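Local coordinates for protein single-stranded-DNA-specific exonuclease RecJ (Thermus thermophilus, PDB 2ZXR) that degrades single-stranded DNA exonucleolytically in the 5' to 3' direction, using divalent metal ions such as magnesium or manganese, at residues E67-G72 with L99-H104; T89-R94 with A211-V216; L194-H199 with L204-E209; A238-S243 with V255-K260; A284-L289 with A293-A298. All coordinates share one frame; numbering follows the deposited sequence.

Contact 1 of 5, residues E67-G72 with L99-H104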
# COMPACT_ATOMS: atom_id res chain seq x y z
N GLU A 67 37.14 -5.34 17.45
CA GLU A 67 38.24 -4.77 18.24
C GLU A 67 37.74 -4.26 19.60
O GLU A 67 38.36 -4.53 20.63
CB GLU A 67 38.92 -3.62 17.49
CG GLU A 67 39.80 -4.11 16.39
CD GLU A 67 40.80 -5.15 16.88
OE1 GLU A 67 41.66 -4.81 17.72
OE2 GLU A 67 40.71 -6.32 16.45
N ALA A 68 36.62 -3.55 19.59
CA ALA A 68 36.03 -3.00 20.81
C ALA A 68 35.70 -4.13 21.77
O ALA A 68 35.95 -4.05 22.97
CB ALA A 68 34.73 -2.21 20.47
N LEU A 69 35.13 -5.20 21.23
CA LEU A 69 34.76 -6.34 22.04
C LEU A 69 35.96 -6.99 22.71
O LEU A 69 35.96 -7.21 23.93
CB LEU A 69 34.09 -7.37 21.16
CG LEU A 69 32.99 -8.17 21.82
CD1 LEU A 69 33.50 -9.00 22.98
CD2 LEU A 69 31.94 -7.18 22.25
N ARG A 70 36.96 -7.33 21.90
CA ARG A 70 38.14 -8.00 22.42
C ARG A 70 38.91 -7.15 23.41
O ARG A 70 39.35 -7.66 24.43
CB ARG A 70 39.06 -8.43 21.27
CG ARG A 70 40.24 -9.32 21.73
CD ARG A 70 40.99 -9.89 20.52
NE ARG A 70 41.51 -8.82 19.67
CZ ARG A 70 42.67 -8.19 19.89
NH1 ARG A 70 43.08 -7.22 19.08
NH2 ARG A 70 43.42 -8.57 20.93
N GLN A 71 39.05 -5.86 23.12
CA GLN A 71 39.81 -4.95 23.99
C GLN A 71 39.00 -4.40 25.14
O GLN A 71 39.49 -3.59 25.93
CB GLN A 71 40.37 -3.79 23.17
CG GLN A 71 41.28 -4.26 22.05
CD GLN A 71 41.90 -3.12 21.26
OE1 GLN A 71 42.04 -3.21 20.04
NE2 GLN A 71 42.29 -2.06 21.96
N GLY A 72 37.74 -4.83 25.21
CA GLY A 72 36.88 -4.38 26.28
C GLY A 72 36.57 -2.89 26.30
O GLY A 72 36.38 -2.32 27.38
N LEU A 99 27.70 -10.91 23.44
CA LEU A 99 29.05 -11.32 23.04
C LEU A 99 30.10 -10.93 24.09
O LEU A 99 31.28 -11.16 23.91
CB LEU A 99 29.40 -10.72 21.67
CG LEU A 99 28.37 -10.98 20.56
CD1 LEU A 99 28.73 -10.20 19.33
CD2 LEU A 99 28.31 -12.47 20.24
N GLY A 100 29.65 -10.31 25.18
CA GLY A 100 30.57 -9.93 26.23
C GLY A 100 31.09 -8.51 26.12
O GLY A 100 32.13 -8.19 26.67
N ALA A 101 30.36 -7.66 25.40
CA ALA A 101 30.77 -6.28 25.23
C ALA A 101 30.37 -5.45 26.43
O ALA A 101 29.46 -5.83 27.17
CB ALA A 101 30.13 -5.69 23.97
N ASP A 102 31.06 -4.33 26.63
CA ASP A 102 30.71 -3.41 27.70
C ASP A 102 29.94 -2.32 26.93
O ASP A 102 30.48 -1.30 26.51
CB ASP A 102 31.97 -2.83 28.37
CG ASP A 102 31.65 -1.73 29.36
OD1 ASP A 102 30.47 -1.58 29.76
OD2 ASP A 102 32.58 -1.00 29.76
N VAL A 103 28.66 -2.59 26.74
CA VAL A 103 27.79 -1.71 25.97
C VAL A 103 26.62 -1.25 26.81
O VAL A 103 26.18 -1.93 27.73
CB VAL A 103 27.29 -2.48 24.70
CG1 VAL A 103 26.64 -3.80 25.12
CG2 VAL A 103 26.31 -1.63 23.92
N HIS A 104 26.10 -0.06 26.52
CA HIS A 104 24.97 0.44 27.28
C HIS A 104 24.25 1.42 26.39
O HIS A 104 24.84 2.08 25.54
CB HIS A 104 25.46 1.14 28.55
CG HIS A 104 26.45 2.22 28.26
ND1 HIS A 104 26.08 3.55 28.11
CD2 HIS A 104 27.78 2.17 28.01
CE1 HIS A 104 27.14 4.26 27.76
NE2 HIS A 104 28.18 3.45 27.69
O HOH W 1 33.05 -4.04 24.92
O HOH W 2 34.14 -6.25 26.26
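Leu69 and Gly100 meet through a shared water, which sits 3.1 Å from Leu69 O and 2.8 Å from Gly100 O. Leu69 O is also taken by its own chain: Gly72 N bonds back to it at 3.2 Å, so this carbonyl at the end of helix 60-70 serves both the helix terminus and the water. A second water accepts from Asp102 N at 2.6 Å and has only a weak, long bond to Ala68 O. No direct hydrogen bond joins the two segments. Apolar packing comes from the side chain of Leu69, laid over the backbone of Leu99 and Gly100. Its position should be read with caution: the first torsion falls away from the usual staggered positions (chi1 -146°), and CD2 sits implausibly near Ala101 CB. Beyond the turn, Asp102 and His104 pair through backbone hydrogen bonds with Ile75, and His104 with Val77 as well. Gly72 and Gly100 each take a positive phi and end a helix in a Schellman motif. Strands 74-78 and 102-105 follow these two turns and lie parallel and adjacent, joined through helix 83-98: a beta-alpha-beta crossover unit, with 102-105 the outermost strand of the parallel sheet of the DHH domain.

Contact 2 of 5, residues T89-R94 with A211-V216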
# COMPACT_ATOMS: atom_id res chain seq x y z
N THR A 89 18.35 -0.02 18.63
CA THR A 89 19.32 -0.02 19.73
C THR A 89 19.15 -1.28 20.61
O THR A 89 20.14 -1.83 21.11
CB THR A 89 19.35 1.32 20.58
OG1 THR A 89 18.63 1.17 21.80
CG2 THR A 89 18.83 2.49 19.82
N ALA A 90 17.93 -1.80 20.74
CA ALA A 90 17.75 -3.01 21.52
C ALA A 90 18.56 -4.13 20.86
O ALA A 90 19.16 -4.94 21.55
CB ALA A 90 16.28 -3.40 21.64
N ILE A 91 18.59 -4.15 19.54
CA ILE A 91 19.33 -5.18 18.84
C ILE A 91 20.82 -5.06 19.15
O ILE A 91 21.46 -6.02 19.52
CB ILE A 91 19.13 -5.08 17.28
CG1 ILE A 91 17.75 -5.62 16.90
CG2 ILE A 91 20.21 -5.90 16.53
CD1 ILE A 91 17.36 -5.20 15.47
N LEU A 92 21.37 -3.86 18.98
CA LEU A 92 22.78 -3.68 19.23
C LEU A 92 23.15 -3.87 20.69
O LEU A 92 24.17 -4.49 20.98
CB LEU A 92 23.24 -2.32 18.72
CG LEU A 92 23.18 -2.32 17.18
CD1 LEU A 92 23.22 -0.92 16.66
CD2 LEU A 92 24.32 -3.14 16.62
N VAL A 93 22.33 -3.36 21.61
CA VAL A 93 22.66 -3.54 23.02
C VAL A 93 22.58 -5.01 23.45
O VAL A 93 23.53 -5.54 24.02
CB VAL A 93 21.76 -2.65 23.93
CG1 VAL A 93 21.94 -3.06 25.42
CG2 VAL A 93 22.13 -1.15 23.73
N ARG A 94 21.46 -5.68 23.19
CA ARG A 94 21.37 -7.09 23.56
C ARG A 94 22.44 -7.89 22.80
O ARG A 94 23.17 -8.67 23.39
CB ARG A 94 19.99 -7.69 23.22
CG ARG A 94 18.82 -7.35 24.18
CD ARG A 94 17.62 -8.17 23.71
NE ARG A 94 16.38 -8.07 24.48
CZ ARG A 94 16.12 -8.72 25.61
NH1 ARG A 94 17.05 -9.52 26.14
NH2 ARG A 94 14.90 -8.63 26.15
N ALA A 211 15.59 -10.95 14.49
CA ALA A 211 14.81 -10.51 13.34
C ALA A 211 13.41 -10.00 13.71
O ALA A 211 12.84 -9.23 12.95
CB ALA A 211 14.73 -11.62 12.31
N ASP A 212 12.84 -10.44 14.84
CA ASP A 212 11.51 -9.94 15.23
C ASP A 212 11.64 -8.46 15.59
O ASP A 212 10.83 -7.63 15.14
CB ASP A 212 10.89 -10.75 16.39
CG ASP A 212 11.86 -11.04 17.53
OD1 ASP A 212 11.47 -11.83 18.45
OD2 ASP A 212 13.01 -10.51 17.52
N LEU A 213 12.67 -8.11 16.37
CA LEU A 213 12.90 -6.70 16.71
C LEU A 213 13.13 -5.90 15.42
O LEU A 213 12.59 -4.81 15.27
CB LEU A 213 14.16 -6.53 17.57
CG LEU A 213 14.13 -7.08 18.99
CD1 LEU A 213 15.53 -7.04 19.63
CD2 LEU A 213 13.12 -6.26 19.80
N ALA A 214 13.95 -6.44 14.53
CA ALA A 214 14.28 -5.76 13.28
C ALA A 214 13.05 -5.55 12.37
O ALA A 214 12.92 -4.51 11.72
CB ALA A 214 15.39 -6.56 12.51
N ALA A 215 12.18 -6.56 12.32
CA ALA A 215 10.94 -6.49 11.53
C ALA A 215 10.00 -5.41 12.09
O ALA A 215 9.38 -4.66 11.33
CB ALA A 215 10.21 -7.87 11.54
N VAL A 216 9.89 -5.35 13.41
CA VAL A 216 9.03 -4.33 14.03
C VAL A 216 9.54 -2.93 13.64
O VAL A 216 8.74 -2.04 13.29
CB VAL A 216 8.97 -4.49 15.60
CG1 VAL A 216 8.28 -3.27 16.24
CG2 VAL A 216 8.17 -5.79 15.97
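Ile91 and Leu213 lie alongside one another, pointing opposite ways, where helix 83-98 runs against helix 211-220. Over these short segments the axes come within 9.6 Å, with their N-to-C directions 157° apart, close to antiparallel. The tight part is built by the long branch of Ile91. Its CG1 lies beside the backbone N, leaving CG2 anti to that nitrogen, and the nearly extended chi2 (164°) carries CD1 on toward the other helix. CG1 rests 3.8 Å from Leu213 CB, while CD1 passes to the next residue and comes 3.8 Å from Ala214 CB and 3.7 Å from Ala214 N. The short side chain of Ala214 lets the isoleucine methyl lie down against the backbone there. Contact is looser on the Ala90 side, where Ala90 CB is 4.2 Å from Leu213 CD1. Farther along the helix, Arg94 CD stays 4.7 Å from Leu213 CD1, and this partly exposed arginine spends its polar groups elsewhere, in a salt bridge with Asp291 and a bond from NE to Leu288 O. Near the start of the second helix, Asp212 OD2 accepts from Leu213 N at 2.7 Å, a bent bond whose donor stands well out of the carboxylate plane, on its anti side, and OD1 bonds to Ser243. The pair is buried in the DHH domain, with the Ala214 side chain about 8 Å from that of metal-binding Asp84. Helix 187-201 touches Ile91 and Ala214, helix 281-289 backs Ala90, and helix 227-239 packs on Ala211 and Ala214.

Contact 3 of 5, residues L194-H199 with L204-E209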
# COMPACT_ATOMS: atom_id res chain seq x y z
N LEU A 194 24.49 -5.03 10.83
CA LEU A 194 25.74 -4.78 11.53
C LEU A 194 26.02 -5.88 12.55
O LEU A 194 27.15 -6.39 12.62
CB LEU A 194 25.70 -3.43 12.25
CG LEU A 194 26.97 -2.99 13.00
CD1 LEU A 194 28.15 -2.93 12.03
CD2 LEU A 194 26.75 -1.60 13.66
N LEU A 195 25.02 -6.25 13.35
CA LEU A 195 25.24 -7.32 14.32
C LEU A 195 25.61 -8.61 13.55
O LEU A 195 26.47 -9.38 13.97
CB LEU A 195 23.97 -7.57 15.16
CG LEU A 195 24.05 -8.75 16.16
CD1 LEU A 195 25.16 -8.49 17.15
CD2 LEU A 195 22.71 -8.92 16.86
N TRP A 196 24.96 -8.81 12.40
CA TRP A 196 25.19 -9.99 11.56
C TRP A 196 26.62 -9.99 10.99
O TRP A 196 27.30 -11.03 10.98
CB TRP A 196 24.16 -10.01 10.43
CG TRP A 196 24.07 -11.27 9.62
CD1 TRP A 196 25.03 -12.24 9.47
CD2 TRP A 196 22.97 -11.68 8.79
NE1 TRP A 196 24.59 -13.21 8.60
CE2 TRP A 196 23.33 -12.89 8.17
CE3 TRP A 196 21.71 -11.12 8.51
CZ2 TRP A 196 22.48 -13.57 7.29
CZ3 TRP A 196 20.86 -11.80 7.63
CH2 TRP A 196 21.26 -13.01 7.03
N ALA A 197 27.07 -8.83 10.52
CA ALA A 197 28.42 -8.70 9.99
C ALA A 197 29.42 -9.07 11.08
O ALA A 197 30.41 -9.75 10.82
CB ALA A 197 28.65 -7.26 9.51
N LEU A 198 29.17 -8.62 12.31
CA LEU A 198 30.06 -8.95 13.43
C LEU A 198 30.06 -10.47 13.71
O LEU A 198 31.11 -11.05 13.99
CB LEU A 198 29.62 -8.19 14.70
CG LEU A 198 30.39 -8.52 15.98
CD1 LEU A 198 31.88 -8.17 15.82
CD2 LEU A 198 29.80 -7.77 17.16
N HIS A 199 28.88 -11.09 13.67
CA HIS A 199 28.78 -12.54 13.89
C HIS A 199 29.59 -13.28 12.84
O HIS A 199 30.26 -14.27 13.13
CB HIS A 199 27.32 -12.99 13.81
CG HIS A 199 26.58 -12.80 15.09
ND1 HIS A 199 25.72 -13.75 15.60
CD2 HIS A 199 26.67 -11.83 16.03
CE1 HIS A 199 25.31 -13.37 16.79
NE2 HIS A 199 25.87 -12.21 17.08
N LEU A 204 30.27 -16.83 13.97
CA LEU A 204 29.03 -17.25 14.59
C LEU A 204 27.89 -17.27 13.55
O LEU A 204 27.94 -16.57 12.55
CB LEU A 204 28.66 -16.31 15.75
CG LEU A 204 29.70 -16.13 16.85
CD1 LEU A 204 29.19 -15.14 17.90
CD2 LEU A 204 30.01 -17.50 17.51
N PRO A 205 26.83 -18.05 13.81
CA PRO A 205 25.71 -18.12 12.87
C PRO A 205 24.92 -16.81 12.82
O PRO A 205 25.07 -15.94 13.69
CB PRO A 205 24.85 -19.25 13.42
CG PRO A 205 25.67 -19.90 14.52
CD PRO A 205 26.52 -18.80 15.04
N PRO A 206 24.08 -16.65 11.78
CA PRO A 206 23.24 -15.46 11.59
C PRO A 206 22.39 -15.24 12.87
O PRO A 206 21.79 -16.17 13.40
CB PRO A 206 22.37 -15.86 10.41
CG PRO A 206 23.29 -16.74 9.59
CD PRO A 206 23.96 -17.58 10.64
N PRO A 207 22.35 -14.00 13.38
CA PRO A 207 21.58 -13.67 14.59
C PRO A 207 20.08 -13.57 14.30
O PRO A 207 19.48 -12.52 14.53
CB PRO A 207 22.16 -12.33 14.98
CG PRO A 207 22.32 -11.67 13.65
CD PRO A 207 22.96 -12.79 12.80
N LEU A 208 19.48 -14.65 13.81
CA LEU A 208 18.07 -14.66 13.46
C LEU A 208 17.08 -14.38 14.60
O LEU A 208 15.98 -13.90 14.35
CB LEU A 208 17.70 -15.98 12.75
CG LEU A 208 18.52 -16.27 11.48
CD1 LEU A 208 17.91 -17.44 10.73
CD2 LEU A 208 18.52 -15.05 10.57
N GLU A 209 17.46 -14.67 15.85
CA GLU A 209 16.55 -14.40 16.95
C GLU A 209 16.32 -12.88 17.13
O GLU A 209 15.45 -12.49 17.88
CB GLU A 209 17.05 -15.07 18.26
CG GLU A 209 18.24 -14.40 18.91
CD GLU A 209 18.78 -15.14 20.13
OE1 GLU A 209 17.97 -15.62 20.96
OE2 GLU A 209 20.04 -15.22 20.28
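His199 and Trp196, one helical turn apart on helix 187-201, hold down a triple-proline segment that ends in an inverse gamma turn centred on Pro207. Two bonds satisfy the groups at the end next to the helix. Leu204 N donates to His199 O at 2.7 Å, almost straight (169°) though tilted from the carbonyl plane. The imidazole then donates from ND1 to Pro205 O at 3.0 Å; this oxygen lies in the ring plane, and the donor lies almost straight out from the carbonyl. That bond fixes how the ring is turned, and the ring is sandwiched as well, with Pro207 CB over one face and Leu204 CD1 over the opposite one. Prolines have no N-H to give, so the next donor along the segment is Leu208 N, which closes the gamma turn with a weak bond to Pro206 O. Trp196 NE1 has a weak bond to Glu200, and Glu209 OE1 is met by Ser244 OG. For Trp196, a chi1 of -169° swings the indole away from the backbone N, and both Pro206 and Pro207 lie over one of its faces, making CH-pi contacts with the five-membered ring: Pro206 CA stands 4.2 Å from its centroid, and Pro207 CD 4.0 Å from the same point.

Contact 4 of 5, residues A238-S243 with V255-K260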
# COMPACT_ATOMS: atom_id res chain seq x y z
N ALA A 238 7.29 -14.21 12.04
CA ALA A 238 7.17 -15.61 12.45
C ALA A 238 7.78 -15.84 13.84
O ALA A 238 7.32 -16.69 14.59
CB ALA A 238 7.87 -16.53 11.41
N ARG A 239 8.81 -15.05 14.21
CA ARG A 239 9.46 -15.26 15.52
C ARG A 239 8.81 -14.56 16.72
O ARG A 239 9.03 -14.95 17.87
CB ARG A 239 10.97 -14.91 15.40
CG ARG A 239 11.65 -15.81 14.30
CD ARG A 239 13.15 -15.58 13.95
NE ARG A 239 13.97 -16.17 14.98
CZ ARG A 239 14.66 -17.31 14.89
NH1 ARG A 239 14.69 -18.03 13.79
NH2 ARG A 239 15.26 -17.74 15.96
N ILE A 240 7.97 -13.57 16.48
CA ILE A 240 7.36 -12.85 17.58
C ILE A 240 6.60 -13.69 18.61
O ILE A 240 6.78 -13.51 19.80
CB ILE A 240 6.45 -11.71 17.06
CG1 ILE A 240 7.31 -10.56 16.53
CG2 ILE A 240 5.50 -11.22 18.17
CD1 ILE A 240 6.55 -9.55 15.71
N PRO A 241 5.75 -14.62 18.16
CA PRO A 241 5.01 -15.41 19.16
C PRO A 241 5.84 -16.15 20.20
O PRO A 241 5.38 -16.39 21.31
CB PRO A 241 4.14 -16.35 18.29
CG PRO A 241 3.93 -15.54 17.01
CD PRO A 241 5.33 -14.97 16.79
N ALA A 242 7.07 -16.51 19.86
CA ALA A 242 7.93 -17.20 20.81
C ALA A 242 9.25 -16.40 20.92
O ALA A 242 10.33 -16.96 21.07
CB ALA A 242 8.19 -18.66 20.33
N SER A 243 9.14 -15.08 20.88
CA SER A 243 10.33 -14.25 20.95
C SER A 243 11.28 -14.56 22.07
O SER A 243 10.88 -14.98 23.15
CB SER A 243 9.93 -12.78 21.09
OG SER A 243 11.10 -11.96 21.05
N VAL A 255 -1.91 -7.10 22.42
CA VAL A 255 -2.73 -6.54 21.35
C VAL A 255 -3.38 -7.59 20.45
O VAL A 255 -3.96 -7.25 19.43
CB VAL A 255 -1.93 -5.54 20.50
CG1 VAL A 255 -1.31 -4.49 21.41
CG2 VAL A 255 -0.86 -6.24 19.70
N GLY A 256 -3.30 -8.86 20.83
CA GLY A 256 -3.94 -9.90 20.02
C GLY A 256 -3.27 -10.26 18.72
O GLY A 256 -3.93 -10.59 17.75
N TYR A 257 -1.96 -10.19 18.70
CA TYR A 257 -1.16 -10.53 17.53
C TYR A 257 -1.49 -11.90 16.95
O TYR A 257 -1.65 -12.86 17.69
CB TYR A 257 0.31 -10.52 17.94
CG TYR A 257 1.28 -10.78 16.80
CD1 TYR A 257 2.07 -11.93 16.79
CD2 TYR A 257 1.43 -9.87 15.78
CE1 TYR A 257 3.00 -12.15 15.78
CE2 TYR A 257 2.37 -10.09 14.74
CZ TYR A 257 3.15 -11.23 14.76
OH TYR A 257 4.06 -11.48 13.75
N THR A 258 -1.59 -11.97 15.63
CA THR A 258 -1.82 -13.26 14.97
C THR A 258 -0.85 -13.46 13.79
O THR A 258 -1.17 -14.19 12.85
CB THR A 258 -3.25 -13.37 14.44
OG1 THR A 258 -3.42 -12.44 13.37
CG2 THR A 258 -4.27 -13.08 15.56
N GLY A 259 0.30 -12.77 13.82
CA GLY A 259 1.30 -12.93 12.77
C GLY A 259 1.25 -12.00 11.56
O GLY A 259 1.95 -12.22 10.54
N LYS A 260 0.41 -10.97 11.67
CA LYS A 260 0.23 -10.01 10.59
C LYS A 260 1.07 -8.73 10.71
O LYS A 260 1.25 -8.18 11.79
CB LYS A 260 -1.25 -9.61 10.49
CG LYS A 260 -2.19 -10.78 10.33
CD LYS A 260 -1.76 -11.73 9.19
CE LYS A 260 -2.93 -12.66 8.80
NZ LYS A 260 -2.53 -13.77 7.88
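Ile240 and Pro241 make a short 3-10 turn running on from helix 227-239, and across from them Tyr257 follows Gly256, whose positive phi of 74° turns the chain out of helix 246-254. Two i to i-3 bonds close the turn in the first segment, from Ala242 N to Arg239 O and from Ser243 N to Ile240 O. Tyr257 carries the contact: a chi1 of -177° sets CG opposite the backbone N, and the ring extends from the loop to the 3-10 turn, lying roughly perpendicular to both side chains there. CE1 is the meeting point, 3.6 Å from Ile240 CG2 and 3.7 Å from Pro241 CG. The proline carbon comes in at the ring edge, near its plane. The other branch of the isoleucine follows the ring outward, bringing Ile240 CD1 3.7 Å from Tyr257 OH. Gly256 is the C-prime residue of a Schellman motif, with Tyr257 N bonded back to Ala252 O, which probably helps set the direction of the tyrosine. The hydroxyl donates to Leu237 O, tying the loop to the last turn of helix 227-239. One ring face is covered from its own loop: Gly259 N lies 3.2 Å above the plane, over the centre. Behind the contact, Ile240 also packs on Asp212 and Val216 of helix 211-220.

Contact 5 of 5, residues A284-L289 with A293-A298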
# COMPACT_ATOMS: atom_id res chain seq x y z
N ALA A 284 9.87 2.34 26.83
CA ALA A 284 9.76 1.42 25.69
C ALA A 284 11.07 0.65 25.53
O ALA A 284 11.06 -0.57 25.38
CB ALA A 284 9.43 2.19 24.39
N LEU A 285 12.20 1.37 25.57
CA LEU A 285 13.47 0.70 25.42
C LEU A 285 13.61 -0.40 26.48
O LEU A 285 13.97 -1.53 26.15
CB LEU A 285 14.64 1.68 25.53
CG LEU A 285 16.04 1.05 25.38
CD1 LEU A 285 16.16 0.33 24.04
CD2 LEU A 285 17.12 2.13 25.48
N ARG A 286 13.31 -0.07 27.73
CA ARG A 286 13.44 -1.07 28.79
C ARG A 286 12.54 -2.29 28.52
O ARG A 286 12.93 -3.43 28.80
CB ARG A 286 13.11 -0.44 30.16
CG ARG A 286 13.23 -1.35 31.38
CD ARG A 286 14.66 -1.93 31.55
NE ARG A 286 14.67 -2.97 32.59
CZ ARG A 286 15.63 -3.88 32.79
NH1 ARG A 286 16.72 -3.92 32.03
NH2 ARG A 286 15.47 -4.79 33.74
N LEU A 287 11.36 -2.07 27.96
CA LEU A 287 10.48 -3.18 27.70
C LEU A 287 11.18 -4.16 26.76
O LEU A 287 11.04 -5.37 26.90
CB LEU A 287 9.16 -2.70 27.08
CG LEU A 287 8.22 -3.83 26.58
CD1 LEU A 287 7.62 -4.60 27.78
CD2 LEU A 287 7.11 -3.23 25.72
N LEU A 288 11.96 -3.63 25.82
CA LEU A 288 12.65 -4.45 24.81
C LEU A 288 13.94 -5.12 25.31
O LEU A 288 14.43 -6.08 24.68
CB LEU A 288 12.97 -3.59 23.57
CG LEU A 288 11.76 -2.92 22.91
CD1 LEU A 288 12.18 -2.12 21.70
CD2 LEU A 288 10.76 -3.98 22.52
N LEU A 289 14.49 -4.60 26.41
CA LEU A 289 15.73 -5.12 26.98
C LEU A 289 15.59 -6.09 28.16
O LEU A 289 16.50 -6.89 28.42
CB LEU A 289 16.61 -3.96 27.43
CG LEU A 289 17.13 -2.99 26.36
CD1 LEU A 289 17.93 -1.82 27.03
CD2 LEU A 289 18.00 -3.76 25.38
N ALA A 293 9.80 -11.20 33.10
CA ALA A 293 8.43 -11.13 32.59
C ALA A 293 7.49 -10.21 33.38
O ALA A 293 6.62 -9.57 32.79
CB ALA A 293 7.84 -12.53 32.52
N ALA A 294 7.67 -10.17 34.70
CA ALA A 294 6.84 -9.35 35.56
C ALA A 294 7.12 -7.88 35.30
O ALA A 294 6.21 -7.08 35.26
CB ALA A 294 7.13 -9.67 37.03
N GLU A 295 8.39 -7.52 35.15
CA GLU A 295 8.74 -6.15 34.87
C GLU A 295 8.21 -5.80 33.46
O GLU A 295 7.65 -4.73 33.24
CB GLU A 295 10.26 -5.98 34.93
CG GLU A 295 10.73 -4.60 34.47
CD GLU A 295 12.25 -4.47 34.37
OE1 GLU A 295 12.95 -5.51 34.26
OE2 GLU A 295 12.75 -3.33 34.37
N ALA A 296 8.38 -6.72 32.52
CA ALA A 296 7.90 -6.47 31.17
C ALA A 296 6.37 -6.27 31.22
O ALA A 296 5.84 -5.31 30.64
CB ALA A 296 8.25 -7.65 30.26
N GLN A 297 5.66 -7.16 31.92
CA GLN A 297 4.20 -7.06 32.04
C GLN A 297 3.80 -5.65 32.52
O GLN A 297 2.94 -5.00 31.92
CB GLN A 297 3.67 -8.12 33.01
CG GLN A 297 2.13 -8.14 33.24
CD GLN A 297 1.71 -9.21 34.28
OE1 GLN A 297 2.11 -9.15 35.45
NE2 GLN A 297 0.94 -10.19 33.85
N ALA A 298 4.45 -5.19 33.58
CA ALA A 298 4.18 -3.85 34.10
C ALA A 298 4.44 -2.78 33.03
O ALA A 298 3.64 -1.84 32.88
CB ALA A 298 5.05 -3.58 35.33
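Arg286 leaves its helix with CG anti to the backbone N and then bends at chi2 (59°), a kink that swings the guanidinium over to Glu295, whose own chain stays extended to bring the carboxylate forward. The two side chains meet squarely and join in a two-pronged salt bridge. Arg286 presents its side rather than its end: NE donates to Glu295 OE2 at 2.6 Å, nearly straight, and NH2 donates to Glu295 OE1 at 2.7 Å on a more bent path. The two flat groups are not coplanar; their planes stand 49° apart. OE2 lies in the guanidinium plane, yet NE meets it from above the carboxylate plane, whereas OE1 uses its syn lone pair for NH2 but sits out of the guanidinium plane (28°). Glu295 OE1 also bonds to Thr290 OG1, so a residue of the short link helps set the rotation of the carboxylate. Beside the salt bridge the contact is apolar and buried. Leu287 CD1 reaches to the second helix, within 4.0 Å of Ala296 CB and 3.4 Å of Ala296 O, and the small alanine lets the helices come close here, with Leu287 CA and Ala296 CA 5.4 Å apart. These are two consecutive helices, 281-289 and 293-321, joined by the short link 290-292; Asp292 OD1 accepts from the first-turn amide Glu295 N, and weakly from Ala294 N. Helix 83-98 lies against Ala284, Leu285 and Leu288 of helix 281-289, while helix 246-254 packs on Leu287 and Ala296.

Helix 83-98 ties much of this group together: contact 2 uses its middle, the second segment of contact 1 begins just past its end, and helices of contacts 3 and 5 pack against it. Contacts 2 and 3 are closest, their centres 12 Å apart, with contact 3 nested inside the loop closed by contact 2. Contact 1 crosses contact 2 in sequence, touching it through Val103 on Val93 and contact 3 through Leu99. Contacts 4 and 5 follow in series without touching each other, but each meets contact 2, and Arg239 of contact 4 also meets Leu208 and Glu209 of contact 3. Contact 2 thus joins helices 83-98 and 211-220 of the DHH domain to the helices of contacts 4 and 5.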